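Local coordinates for esterase family protein (Staphylococcus aureus, PDB 7L0A), which probably hydrolyses S-formylglutathione to formate and glutathione, as a serine esterase of the esterase D family with an alpha/beta-hydrolase fold, at residues A139-D144 with Y189-K194; K77-M82 with F114-K119; L206-K211 with I251-T256; L161-W166 with Q212-Q217. All coordinates share one frame; numbering follows the deposited sequence.

Contact 1 (A139-D144 with Y189-K194); sequences ALTQGD and YYLLDK
The C-terminal end of helix 130-141 meets the middle of helix 188-197 here, with Leu140 set against Leu191 and Leu192. The isobutyl group of Leu140 does most of the touching. Its CD1 lies over the backbone of the second helix, 3.7 Å from Leu192 N, and also packs on Leu191 CB. The other branch crosses the side chain of Leu192 obliquely, Leu140 CD2 coming to 3.8 Å from Leu192 CD1. In the alpha/beta-hydrolase fold, helix 130-141 is the one that follows the probable nucleophile elbow at Ser129, so this contact joins the far end of that helix to helix 188-197, which precedes strand 204-210. Leu192 has CG anti to its backbone N (chi1 -178°), which carries its end on toward Phe222, Tyr225 and Leu226 of helix 216-228. At the less buried margin, the methyl CG2 of Thr141 meets Leu191 CD2 at 3.9 Å, while Thr141 OG1 is hydrogen-bonded to the carbonyl of Lys137 one helical turn back. A single water joins the two backbones by donating to both carbonyls: it lies 2.7 Å from Leu140 O and 2.9 Å from Leu191 O.

Contact 2 (K77-M82 with F114-K119); sequences KLAVIM and FPLSKK
With CG anti to the carbonyl carbon (chi1 -52°), Leu116 sends its two methyls toward strand 79-83, and Ile81 answers with CG1 beside its own backbone N (chi1 -41°) and a second bend at chi2 that turns CD1 toward Leu116. The strand belongs to the central sheet of the alpha/beta-hydrolase fold, between strands 24-32 and 49-53; residues 114-119 lie in the loop from helix 99-113 to strand 123-128. Ala79 and Ile81, two residues apart, both point their CB toward this loop, while Val80 between them points away. Leu116 bridges the pair: its CD2 lies 3.8 Å from Ala79 CB. The contact is wholly apolar and buried, and Val110 of helix 99-113 and Leu31 of strand 24-32 also pack on Leu116. Nearby, Phe114 and Pro115 touch the second subunit, the ring of Phe114 meeting Phe114 of that chain. Beyond Leu116 the backbone turns at Ser117, whose OG accepts from Lys119 N at 3.1 Å in an ST turn and is also hydrogen-bonded to Asp122. Ile81 and Leu116 reach toward each other tip to tip, CD1 of the isoleucine 3.9 Å from CD1 of the leucine.

Contact 3 (L206-K211 with I251-T256); sequences LIMCGK and IKRAIT
Segments 206-211 and 251-256, from strand 204-210 and helix 244-259, are closest at Leu206 and Ala254, whose CA atoms stand 7.5 Å apart, so side chains must fill the space between sheet and helix. From the strand it is the alternate residues Leu206 and Met208 that point toward the helix, while Ile207 lies on the other side of the sheet and packs on Asn219 and Leu226 of helix 216-228. Leu206 reaches the helix backbone itself, its CD2 methyl coming to 4.1 Å from Ala254 CA; with only a methyl on Ala254, the leucine can lie close to the helix backbone, and that alanine itself rests on Val150 of strand 148-152.

This is the layered packing of an alpha/beta-hydrolase: helix 244-259 packs on one face of the central sheet, over a strand that is hydrogen-bonded to strands 148-152 and 234-238. Strand 204-210 also leads to the predicted charge-relay aspartate, Asp213, with the side chain of Met208 about 9 Å from that of Asp213.

Met208 and Arg253 cross at about a right angle. The methionine runs out extended through chi2 (-176°) and bends at chi3 (74°), which lays its methyl against the aliphatic root of the arginine: Met208 CE is 3.7 Å from Arg253 CG and 4.2 Å from Arg253 CB. Arg253 in turn has CG anti to its backbone N and bends at chi2 (72°). Its charged end makes a salt bridge through NE with Glu236 of strand 234-238, a residue whose side chain also touches both Leu206 and Met208.

Contact 4 (L161-W166 with Q212-Q217); sequences LMDLEW and QDFLYQ
Van der Waals contact joins the two loops at the ring of Phe214, which Leu164 and Asp163 meet from the other side. Leu164 brings a methyl to the ring edge, near its plane, with CD2 at 4.0 Å from Phe214 CZ; the two side chains cross at about a right angle. Asp163 approaches obliquely through its methylene, Asp163 CB lying 4.0 Å from Phe214 CE2. CG of Phe214 sits between its backbone N and carbonyl carbon (chi1 75°), a setting that directs the ring across to the 161-166 loop. One face of that ring is backed by the next residue, Leu215, whose CG lies 3.6 Å above the plane of Phe214, offset toward the rim.

Hydrogen bonds hold each side separately; none crosses between them. Within 161-166, Trp166 NE1 donates to Leu161 O at 2.8 Å, nearly in the indole plane but bent at the hydrogen (140°). Within 212-217, Asp213 opens a type I beta turn closed by Tyr216 N to Asp213 O at 3.0 Å, and its side chain makes a capping bond in the turn that leads into helix 216-228: Leu215 N donates to Asp213 OD1 at 2.9 Å, reaching the anti side of the carboxylate.

The other carboxylate oxygen, Asp213 OD2, is hydrogen-bonded to His242 ND1, matching the charge-relay system predicted for Ser129, Asp213 and His242. Phe214 also meets the His242 ring, and the side chain of Leu164 lies about 4 Å from that of Ser129. Leu164 and Phe214 thus place apolar groups beside the predicted triad, while the turn and capping bond probably steady the carboxylate that Asp213 offers to His242.

Contacts 1, 2 and 3 are buried, whereas contact 4 lies at the surface beside the predicted triad. Contacts 2 and 3 both reach the central sheet and touch where Leu78 packs on Ile255; contact 1 instead joins two helices. The segments of contacts 3 and 4 alternate along the chain, and 206-211 runs straight into 212-217, with Tyr216 packing on the end of strand 204-210. Apolar side chains dominate throughout, with local differences: a bridging water in contact 1, methyls alone across contact 2, arginine methylenes in contact 3, and an aromatic ring in contact 4. Contacts 2 and 4 lie on opposite sides of the chain's centre, their centres 31 Å apart.

Contact 1 (A139-D144 with Y189-K194)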
loop_
_atom_site.group_PDB
_atom_site.type_symbol
_atom_site.label_atom_id
_atom_site.label_comp_id
_atom_site.label_asym_id
_atom_site.label_seq_id
_atom_site.Cartn_x
_atom_site.Cartn_y
_atom_site.Cartn_z
ATOM N N ALA B 139 -16.695 6.099 17.643
ATOM C CA ALA B 139 -16.524 7.219 18.562
ATOM C C ALA B 139 -16.930 6.866 19.988
ATOM O O ALA B 139 -16.305 7.359 20.938
ATOM C CB ALA B 139 -17.337 8.426 18.097
ATOM N N LEU B 140 -17.950 6.033 20.150
ATOM C CA LEU B 140 -18.491 5.726 21.462
ATOM C C LEU B 140 -17.950 4.439 22.068
ATOM O O LEU B 140 -18.248 4.177 23.233
ATOM C CB LEU B 140 -20.022 5.645 21.395
ATOM C CG LEU B 140 -20.763 6.906 20.935
ATOM C CD1 LEU B 140 -22.231 6.691 20.633
ATOM C CD2 LEU B 140 -20.630 8.026 21.984
ATOM N N THR B 141 -17.178 3.651 21.323
ATOM C CA THR B 141 -16.537 2.437 21.837
ATOM C C THR B 141 -15.015 2.461 21.772
ATOM O O THR B 141 -14.369 1.695 22.503
ATOM C CB THR B 141 -17.041 1.197 21.079
ATOM O OG1 THR B 141 -16.689 1.327 19.687
ATOM C CG2 THR B 141 -18.563 1.047 21.238
ATOM N N GLN B 142 -14.430 3.280 20.901
ATOM C CA GLN B 142 -12.994 3.437 20.732
ATOM C C GLN B 142 -12.591 4.904 20.890
ATOM O O GLN B 142 -11.739 5.416 20.142
ATOM C CB GLN B 142 -12.575 2.900 19.367
ATOM C CG GLN B 142 -12.867 1.420 19.184
ATOM C CD GLN B 142 -11.875 0.534 19.913
ATOM O OE1 GLN B 142 -10.693 0.874 20.038
ATOM N NE2 GLN B 142 -12.338 -0.619 20.362
ATOM N N GLY B 143 -13.222 5.598 21.845
ATOM C CA GLY B 143 -12.964 7.013 22.078
ATOM C C GLY B 143 -11.539 7.350 22.460
ATOM O O GLY B 143 -11.120 8.503 22.298
ATOM N N ASP B 144 -10.791 6.388 23.008
ATOM C CA ASP B 144 -9.389 6.592 23.342
ATOM C C ASP B 144 -8.476 6.447 22.134
ATOM O O ASP B 144 -7.273 6.695 22.243
ATOM C CB ASP B 144 -8.962 5.612 24.446
ATOM C CG ASP B 144 -9.104 4.157 24.041
ATOM O OD1 ASP B 144 -9.818 3.857 23.059
ATOM O OD2 ASP B 144 -8.502 3.299 24.725
ATOM N N TYR B 189 -27.855 4.937 20.414
ATOM C CA TYR B 189 -28.341 5.605 21.609
ATOM C C TYR B 189 -27.951 4.841 22.869
ATOM O O TYR B 189 -27.610 5.453 23.884
ATOM C CB TYR B 189 -29.849 5.750 21.495
ATOM C CG TYR B 189 -30.339 6.887 20.656
ATOM C CD1 TYR B 189 -30.488 6.744 19.278
ATOM C CD2 TYR B 189 -30.688 8.105 21.235
ATOM C CE1 TYR B 189 -30.976 7.777 18.519
ATOM C CE2 TYR B 189 -31.170 9.144 20.466
ATOM C CZ TYR B 189 -31.288 8.977 19.108
ATOM O OH TYR B 189 -31.769 10.024 18.329
ATOM N N TYR B 190 -27.971 3.506 22.813
ATOM C CA TYR B 190 -27.483 2.697 23.924
ATOM C C TYR B 190 -25.990 2.881 24.114
ATOM O O TYR B 190 -25.512 3.003 25.246
ATOM C CB TYR B 190 -27.803 1.215 23.676
ATOM C CG TYR B 190 -27.201 0.261 24.687
ATOM C CD1 TYR B 190 -25.921 -0.278 24.500
ATOM C CD2 TYR B 190 -27.904 -0.097 25.818
ATOM C CE1 TYR B 190 -25.369 -1.124 25.429
ATOM C CE2 TYR B 190 -27.365 -0.949 26.738
ATOM C CZ TYR B 190 -26.109 -1.469 26.536
ATOM O OH TYR B 190 -25.593 -2.322 27.486
ATOM N N LEU B 191 -25.234 2.917 23.015
ATOM C CA LEU B 191 -23.800 3.128 23.142
ATOM C C LEU B 191 -23.508 4.484 23.760
ATOM O O LEU B 191 -22.553 4.648 24.531
ATOM C CB LEU B 191 -23.148 3.015 21.781
ATOM C CG LEU B 191 -23.152 1.624 21.125
ATOM C CD1 LEU B 191 -22.584 1.741 19.722
ATOM C CD2 LEU B 191 -22.341 0.669 21.945
ATOM N N LEU B 192 -24.309 5.480 23.403
ATOM C CA LEU B 192 -24.107 6.823 23.931
ATOM C C LEU B 192 -24.325 6.846 25.432
ATOM O O LEU B 192 -23.498 7.385 26.184
ATOM C CB LEU B 192 -25.046 7.777 23.213
ATOM C CG LEU B 192 -25.014 9.269 23.533
ATOM C CD1 LEU B 192 -23.669 9.901 23.283
ATOM C CD2 LEU B 192 -26.105 9.886 22.649
ATOM N N ASP B 193 -25.430 6.257 25.879
ATOM C CA ASP B 193 -25.725 6.209 27.304
ATOM C C ASP B 193 -24.658 5.444 28.074
ATOM O O ASP B 193 -24.308 5.820 29.201
ATOM C CB ASP B 193 -27.096 5.593 27.527
ATOM C CG ASP B 193 -28.228 6.489 27.054
ATOM O OD1 ASP B 193 -28.025 7.724 26.918
ATOM O OD2 ASP B 193 -29.331 5.945 26.836
ATOM N N LYS B 194 -24.129 4.372 27.486
ATOM C CA LYS B 194 -23.098 3.590 28.153
ATOM C C LYS B 194 -21.777 4.352 28.218
ATOM O O LYS B 194 -21.106 4.352 29.257
ATOM C CB LYS B 194 -22.928 2.255 27.426
ATOM C CG LYS B 194 -22.048 1.241 28.117
ATOM C CD LYS B 194 -22.031 -0.050 27.326
ATOM C CE LYS B 194 -21.009 -1.019 27.901
ATOM N NZ LYS B 194 -19.630 -0.506 27.658
HETATM O O HOH W 1 -20.217 2.848 24.587
#

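Contact 2 (K77-M82 with F114-K119)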
loop_
_atom_site.group_PDB
_atom_site.type_symbol
_atom_site.label_atom_id
_atom_site.label_comp_id
_atom_site.label_asym_id
_atom_site.label_seq_id
_atom_site.Cartn_x
_atom_site.Cartn_y
_atom_site.Cartn_z
ATOM N N LYS B 77 -1.920 17.709 4.323
ATOM C CA LYS B 77 -0.969 16.654 4.684
ATOM C C LYS B 77 -1.598 15.557 5.548
ATOM O O LYS B 77 -1.046 15.125 6.563
ATOM C CB LYS B 77 0.261 17.242 5.379
ATOM C CG LYS B 77 1.446 16.306 5.321
ATOM C CD LYS B 77 2.728 16.989 5.815
ATOM C CE LYS B 77 3.947 16.133 5.512
ATOM N NZ LYS B 77 5.197 16.930 5.795
ATOM N N LEU B 78 -2.737 15.043 5.100
ATOM C CA LEU B 78 -3.520 14.059 5.831
ATOM C C LEU B 78 -3.501 12.724 5.095
ATOM O O LEU B 78 -3.836 12.663 3.909
ATOM C CB LEU B 78 -4.948 14.572 6.002
ATOM C CG LEU B 78 -5.935 13.663 6.742
ATOM C CD1 LEU B 78 -5.592 13.522 8.211
ATOM C CD2 LEU B 78 -7.353 14.240 6.607
ATOM N N ALA B 79 -3.003 11.682 5.771
ATOM C CA ALA B 79 -3.171 10.324 5.276
ATOM C C ALA B 79 -4.648 9.939 5.397
ATOM O O ALA B 79 -5.297 10.215 6.416
ATOM C CB ALA B 79 -2.330 9.327 6.070
ATOM N N VAL B 80 -5.176 9.252 4.397
ATOM C CA VAL B 80 -6.552 8.748 4.464
ATOM C C VAL B 80 -6.590 7.263 4.122
ATOM O O VAL B 80 -5.994 6.815 3.128
ATOM C CB VAL B 80 -7.501 9.545 3.543
ATOM C CG1 VAL B 80 -8.960 9.110 3.798
ATOM C CG2 VAL B 80 -7.388 11.027 3.800
ATOM N N ILE B 81 -7.311 6.496 4.950
ATOM C CA ILE B 81 -7.483 5.055 4.800
ATOM C C ILE B 81 -8.935 4.821 4.423
ATOM O O ILE B 81 -9.845 5.202 5.171
ATOM C CB ILE B 81 -7.146 4.313 6.119
ATOM C CG1 ILE B 81 -5.924 4.904 6.789
ATOM C CG2 ILE B 81 -7.079 2.807 5.891
ATOM C CD1 ILE B 81 -4.635 4.758 5.962
ATOM N N MET B 82 -9.167 4.180 3.277
ATOM C CA MET B 82 -10.512 3.911 2.785
ATOM C C MET B 82 -10.659 2.409 2.582
ATOM O O MET B 82 -10.368 1.897 1.492
ATOM C CB MET B 82 -10.744 4.701 1.480
ATOM C CG MET B 82 -10.922 6.211 1.732
ATOM S SD MET B 82 -10.531 7.313 0.331
ATOM C CE MET B 82 -8.764 7.225 0.340
ATOM N N PHE B 114 2.555 1.186 7.688
ATOM C CA PHE B 114 2.766 2.510 7.123
ATOM C C PHE B 114 3.189 3.526 8.189
ATOM O O PHE B 114 2.973 3.323 9.399
ATOM C CB PHE B 114 1.515 3.069 6.413
ATOM C CG PHE B 114 1.139 2.361 5.146
ATOM C CD1 PHE B 114 1.966 2.420 4.031
ATOM C CD2 PHE B 114 -0.057 1.688 5.047
ATOM C CE1 PHE B 114 1.601 1.774 2.860
ATOM C CE2 PHE B 114 -0.416 1.050 3.883
ATOM C CZ PHE B 114 0.419 1.096 2.788
ATOM N N PRO B 115 3.795 4.652 7.770
ATOM C CA PRO B 115 4.273 5.667 8.749
ATOM C C PRO B 115 3.165 6.598 9.233
ATOM O O PRO B 115 3.121 7.803 8.931
ATOM C CB PRO B 115 5.355 6.404 7.946
ATOM C CG PRO B 115 4.860 6.332 6.532
ATOM C CD PRO B 115 4.237 4.949 6.398
ATOM N N LEU B 116 2.219 6.021 9.969
ATOM C CA LEU B 116 1.028 6.705 10.439
ATOM C C LEU B 116 1.151 6.907 11.941
ATOM O O LEU B 116 1.554 5.986 12.663
ATOM C CB LEU B 116 -0.219 5.879 10.140
ATOM C CG LEU B 116 -0.396 5.409 8.698
ATOM C CD1 LEU B 116 -1.662 4.648 8.512
ATOM C CD2 LEU B 116 -0.346 6.638 7.800
ATOM N N SER B 117 0.803 8.106 12.410
ATOM C CA SER B 117 0.860 8.365 13.828
ATOM C C SER B 117 -0.077 7.428 14.585
ATOM O O SER B 117 -1.217 7.188 14.179
ATOM C CB SER B 117 0.476 9.793 14.146
ATOM O OG SER B 117 0.571 10.016 15.543
ATOM N N LYS B 118 0.402 6.952 15.723
ATOM C CA LYS B 118 -0.389 6.142 16.634
ATOM C C LYS B 118 -0.967 6.945 17.774
ATOM O O LYS B 118 -1.671 6.373 18.623
ATOM C CB LYS B 118 0.469 5.009 17.179
ATOM C CG LYS B 118 0.872 4.011 16.101
ATOM C CD LYS B 118 1.909 3.021 16.569
ATOM C CE LYS B 118 2.217 1.992 15.489
ATOM N NZ LYS B 118 3.145 0.927 15.962
ATOM N N LYS B 119 -0.705 8.248 17.811
ATOM C CA LYS B 119 -1.251 9.099 18.855
ATOM C C LYS B 119 -2.713 9.450 18.593
ATOM O O LYS B 119 -3.096 9.770 17.468
ATOM C CB LYS B 119 -0.461 10.399 18.955
ATOM C CG LYS B 119 1.035 10.191 19.163
ATOM C CD LYS B 119 1.752 11.532 19.160
ATOM C CE LYS B 119 3.253 11.331 19.237
ATOM N NZ LYS B 119 3.595 10.344 20.299
#

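Contact 3 (L206-K211 with I251-T256)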
loop_
_atom_site.group_PDB
_atom_site.type_symbol
_atom_site.label_atom_id
_atom_site.label_comp_id
_atom_site.label_asym_id
_atom_site.label_seq_id
_atom_site.Cartn_x
_atom_site.Cartn_y
_atom_site.Cartn_z
ATOM N N LEU B 206 -18.115 16.405 14.913
ATOM C CA LEU B 206 -18.670 17.279 13.884
ATOM C C LEU B 206 -19.679 16.433 13.121
ATOM O O LEU B 206 -19.303 15.460 12.458
ATOM C CB LEU B 206 -17.581 17.841 12.967
ATOM C CG LEU B 206 -18.138 18.580 11.762
ATOM C CD1 LEU B 206 -18.923 19.797 12.144
ATOM C CD2 LEU B 206 -16.971 18.936 10.831
ATOM N N ILE B 207 -20.962 16.764 13.263
ATOM C CA ILE B 207 -22.040 16.008 12.639
ATOM C C ILE B 207 -22.627 16.853 11.530
ATOM O O ILE B 207 -22.946 18.023 11.742
ATOM C CB ILE B 207 -23.113 15.613 13.680
ATOM C CG1 ILE B 207 -22.461 14.775 14.779
ATOM C CG2 ILE B 207 -24.280 14.918 13.011
ATOM C CD1 ILE B 207 -23.351 14.527 15.985
ATOM N N MET B 208 -22.756 16.280 10.335
ATOM C CA MET B 208 -23.210 17.042 9.172
ATOM C C MET B 208 -24.290 16.256 8.438
ATOM O O MET B 208 -24.227 15.026 8.328
ATOM C CB MET B 208 -22.048 17.376 8.210
ATOM C CG MET B 208 -20.751 17.726 8.909
ATOM S SD MET B 208 -19.425 18.227 7.738
ATOM C CE MET B 208 -20.024 19.836 7.316
ATOM N N CYS B 209 -25.288 16.974 7.943
ATOM C CA CYS B 209 -26.315 16.371 7.105
ATOM C C CYS B 209 -26.942 17.451 6.234
ATOM O O CYS B 209 -27.138 18.581 6.684
ATOM C CB CYS B 209 -27.381 15.684 7.988
ATOM S SG CYS B 209 -28.513 14.608 7.131
ATOM N N GLY B 210 -27.290 17.096 5.015
ATOM C CA GLY B 210 -28.015 18.011 4.163
ATOM C C GLY B 210 -29.494 18.031 4.496
ATOM O O GLY B 210 -30.090 17.013 4.845
ATOM N N LYS B 211 -30.108 19.197 4.290
ATOM C CA LYS B 211 -31.495 19.401 4.699
ATOM C C LYS B 211 -32.500 18.601 3.876
ATOM O O LYS B 211 -33.628 18.403 4.335
ATOM C CB LYS B 211 -31.844 20.889 4.647
ATOM C CG LYS B 211 -31.109 21.704 5.698
ATOM C CD LYS B 211 -31.452 23.181 5.610
ATOM C CE LYS B 211 -30.860 23.931 6.791
ATOM N NZ LYS B 211 -31.220 25.370 6.754
ATOM N N ILE B 251 -16.923 16.537 3.131
ATOM C CA ILE B 251 -15.623 15.988 3.507
ATOM C C ILE B 251 -14.527 17.025 3.344
ATOM O O ILE B 251 -13.538 17.002 4.100
ATOM C CB ILE B 251 -15.332 14.696 2.732
ATOM C CG1 ILE B 251 -14.274 13.823 3.422
ATOM C CG2 ILE B 251 -14.907 14.937 1.308
ATOM C CD1 ILE B 251 -14.744 13.230 4.771
ATOM N N LYS B 252 -14.678 17.967 2.404
ATOM C CA LYS B 252 -13.726 19.068 2.354
ATOM C C LYS B 252 -13.754 19.872 3.647
ATOM O O LYS B 252 -12.708 20.177 4.228
ATOM C CB LYS B 252 -14.014 19.959 1.146
ATOM C CG LYS B 252 -13.116 21.190 1.006
ATOM C CD LYS B 252 -13.633 22.078 -0.124
ATOM C CE LYS B 252 -12.943 23.436 -0.157
ATOM N NZ LYS B 252 -11.496 23.289 -0.437
ATOM N N ARG B 253 -14.959 20.223 4.121
ATOM C CA ARG B 253 -15.095 20.959 5.373
ATOM C C ARG B 253 -14.575 20.150 6.545
ATOM O O ARG B 253 -13.870 20.681 7.416
ATOM C CB ARG B 253 -16.557 21.358 5.564
ATOM C CG ARG B 253 -16.935 21.757 6.956
ATOM C CD ARG B 253 -16.350 23.112 7.337
ATOM N NE ARG B 253 -16.629 23.377 8.751
ATOM C CZ ARG B 253 -15.721 23.772 9.633
ATOM N NH1 ARG B 253 -14.466 23.973 9.264
ATOM N NH2 ARG B 253 -16.084 23.975 10.889
ATOM N N ALA B 254 -14.902 18.854 6.565
ATOM C CA ALA B 254 -14.485 17.991 7.653
ATOM C C ALA B 254 -12.968 17.904 7.762
ATOM O O ALA B 254 -12.424 17.922 8.869
ATOM C CB ALA B 254 -15.080 16.606 7.460
ATOM N N ILE B 255 -12.268 17.819 6.634
ATOM C CA ILE B 255 -10.817 17.677 6.678
ATOM C C ILE B 255 -10.183 18.948 7.197
ATOM O O ILE B 255 -9.276 18.898 8.029
ATOM C CB ILE B 255 -10.285 17.279 5.288
ATOM C CG1 ILE B 255 -10.572 15.786 5.047
ATOM C CG2 ILE B 255 -8.776 17.549 5.185
ATOM C CD1 ILE B 255 -10.302 15.311 3.638
ATOM N N THR B 256 -10.667 20.110 6.747
ATOM C CA THR B 256 -10.172 21.369 7.304
ATOM C C THR B 256 -10.376 21.428 8.818
ATOM O O THR B 256 -9.474 21.822 9.572
ATOM C CB THR B 256 -10.860 22.543 6.628
ATOM O OG1 THR B 256 -10.621 22.472 5.217
ATOM C CG2 THR B 256 -10.319 23.851 7.185
#

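Contact 4 (L161-W166 with Q212-Q217)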
loop_
_atom_site.group_PDB
_atom_site.type_symbol
_atom_site.label_atom_id
_atom_site.label_comp_id
_atom_site.label_asym_id
_atom_site.label_seq_id
_atom_site.Cartn_x
_atom_site.Cartn_y
_atom_site.Cartn_z
ATOM N N LEU B 161 -32.467 1.305 9.310
ATOM C CA LEU B 161 -31.754 0.201 8.681
ATOM C C LEU B 161 -32.583 -0.444 7.588
ATOM O O LEU B 161 -32.038 -1.007 6.637
ATOM C CB LEU B 161 -31.381 -0.858 9.723
ATOM C CG LEU B 161 -30.381 -0.463 10.797
ATOM C CD1 LEU B 161 -30.390 -1.498 11.918
ATOM C CD2 LEU B 161 -28.983 -0.356 10.223
ATOM N N MET B 162 -33.897 -0.407 7.719
ATOM C CA MET B 162 -34.756 -1.038 6.731
ATOM C C MET B 162 -34.909 -0.213 5.465
ATOM O O MET B 162 -35.445 -0.728 4.482
ATOM C CB MET B 162 -36.120 -1.313 7.376
ATOM C CG MET B 162 -36.000 -2.145 8.641
ATOM S SD MET B 162 -35.545 -3.837 8.238
ATOM C CE MET B 162 -37.121 -4.389 7.555
ATOM N N ASP B 163 -34.444 1.031 5.457
ATOM C CA ASP B 163 -34.575 1.906 4.303
ATOM C C ASP B 163 -33.370 1.853 3.380
ATOM O O ASP B 163 -33.345 2.570 2.376
ATOM C CB ASP B 163 -34.774 3.362 4.748
ATOM C CG ASP B 163 -36.157 3.622 5.305
ATOM O OD1 ASP B 163 -36.970 2.672 5.351
ATOM O OD2 ASP B 163 -36.434 4.774 5.701
ATOM N N LEU B 164 -32.381 1.025 3.687
ATOM C CA LEU B 164 -31.087 1.089 3.022
ATOM C C LEU B 164 -30.958 0.030 1.928
ATOM O O LEU B 164 -31.788 -0.878 1.799
ATOM C CB LEU B 164 -29.968 0.928 4.056
ATOM C CG LEU B 164 -30.071 1.904 5.230
ATOM C CD1 LEU B 164 -28.947 1.622 6.226
ATOM C CD2 LEU B 164 -30.017 3.360 4.775
ATOM N N GLU B 165 -29.872 0.151 1.153
ATOM C CA GLU B 165 -29.660 -0.629 -0.068
ATOM C C GLU B 165 -28.947 -1.943 0.167
ATOM O O GLU B 165 -28.077 -2.349 -0.619
ATOM C CB GLU B 165 -28.886 0.230 -1.074
ATOM C CG GLU B 165 -29.631 1.463 -1.538
ATOM C CD GLU B 165 -30.984 1.123 -2.142
ATOM O OE1 GLU B 165 -31.081 0.099 -2.855
ATOM O OE2 GLU B 165 -31.952 1.871 -1.883
ATOM N N TRP B 166 -29.321 -2.667 1.208
ATOM C CA TRP B 166 -28.735 -3.964 1.492
ATOM C C TRP B 166 -28.928 -4.945 0.349
ATOM O O TRP B 166 -29.979 -4.962 -0.293
ATOM C CB TRP B 166 -29.405 -4.531 2.752
ATOM C CG TRP B 166 -29.269 -3.681 3.951
ATOM C CD1 TRP B 166 -30.212 -2.836 4.488
ATOM C CD2 TRP B 166 -28.125 -3.587 4.787
ATOM N NE1 TRP B 166 -29.708 -2.222 5.608
ATOM C CE2 TRP B 166 -28.427 -2.669 5.816
ATOM C CE3 TRP B 166 -26.870 -4.197 4.775
ATOM C CZ2 TRP B 166 -27.504 -2.331 6.809
ATOM C CZ3 TRP B 166 -25.970 -3.869 5.756
ATOM C CH2 TRP B 166 -26.290 -2.949 6.761
ATOM N N GLN B 212 -32.129 18.127 2.689
ATOM C CA GLN B 212 -33.027 17.328 1.862
ATOM C C GLN B 212 -32.849 15.824 2.075
ATOM O O GLN B 212 -33.568 15.036 1.456
ATOM C CB GLN B 212 -32.826 17.699 0.381
ATOM C CG GLN B 212 -33.401 19.077 0.018
ATOM C CD GLN B 212 -32.564 20.245 0.520
ATOM O OE1 GLN B 212 -31.366 20.337 0.240
ATOM N NE2 GLN B 212 -33.204 21.164 1.248
ATOM N N ASP B 213 -31.906 15.409 2.909
ATOM C CA ASP B 213 -31.625 13.995 3.129
ATOM C C ASP B 213 -32.793 13.323 3.839
ATOM O O ASP B 213 -33.387 13.897 4.742
ATOM C CB ASP B 213 -30.355 13.893 3.965
ATOM C CG ASP B 213 -29.675 12.575 3.854
ATOM O OD1 ASP B 213 -30.290 11.550 4.203
ATOM O OD2 ASP B 213 -28.499 12.554 3.448
ATOM N N PHE B 214 -33.123 12.093 3.425
ATOM C CA PHE B 214 -34.191 11.368 4.109
ATOM C C PHE B 214 -33.861 11.097 5.568
ATOM O O PHE B 214 -34.784 10.810 6.355
ATOM C CB PHE B 214 -34.526 10.071 3.355
ATOM C CG PHE B 214 -33.520 8.958 3.505
ATOM C CD1 PHE B 214 -32.398 8.912 2.709
ATOM C CD2 PHE B 214 -33.733 7.927 4.401
ATOM C CE1 PHE B 214 -31.497 7.873 2.816
ATOM C CE2 PHE B 214 -32.833 6.886 4.518
ATOM C CZ PHE B 214 -31.721 6.856 3.734
ATOM N N LEU B 215 -32.593 11.207 5.965
ATOM C CA LEU B 215 -32.170 10.991 7.345
ATOM C C LEU B 215 -32.044 12.283 8.146
ATOM O O LEU B 215 -31.655 12.233 9.317
ATOM C CB LEU B 215 -30.835 10.243 7.374
ATOM C CG LEU B 215 -30.809 8.842 6.758
ATOM C CD1 LEU B 215 -29.433 8.267 6.715
ATOM C CD2 LEU B 215 -31.771 7.928 7.550
ATOM N N TYR B 216 -32.400 13.427 7.570
ATOM C CA TYR B 216 -32.132 14.703 8.221
ATOM C C TYR B 216 -32.855 14.821 9.558
ATOM O O TYR B 216 -32.264 15.250 10.557
ATOM C CB TYR B 216 -32.541 15.855 7.299
ATOM C CG TYR B 216 -32.329 17.226 7.876
ATOM C CD1 TYR B 216 -31.050 17.696 8.161
ATOM C CD2 TYR B 216 -33.394 18.081 8.081
ATOM C CE1 TYR B 216 -30.854 18.973 8.672
ATOM C CE2 TYR B 216 -33.199 19.362 8.582
ATOM C CZ TYR B 216 -31.941 19.794 8.896
ATOM O OH TYR B 216 -31.772 21.077 9.403
ATOM N N GLN B 217 -34.152 14.494 9.596
ATOM C CA GLN B 217 -34.880 14.642 10.855
ATOM C C GLN B 217 -34.334 13.708 11.928
ATOM O O GLN B 217 -34.214 14.106 13.092
ATOM C CB GLN B 217 -36.374 14.417 10.633
ATOM C CG GLN B 217 -37.202 14.652 11.896
ATOM C CD GLN B 217 -37.034 16.061 12.464
ATOM O OE1 GLN B 217 -37.162 17.054 11.741
ATOM N NE2 GLN B 217 -36.741 16.146 13.765
#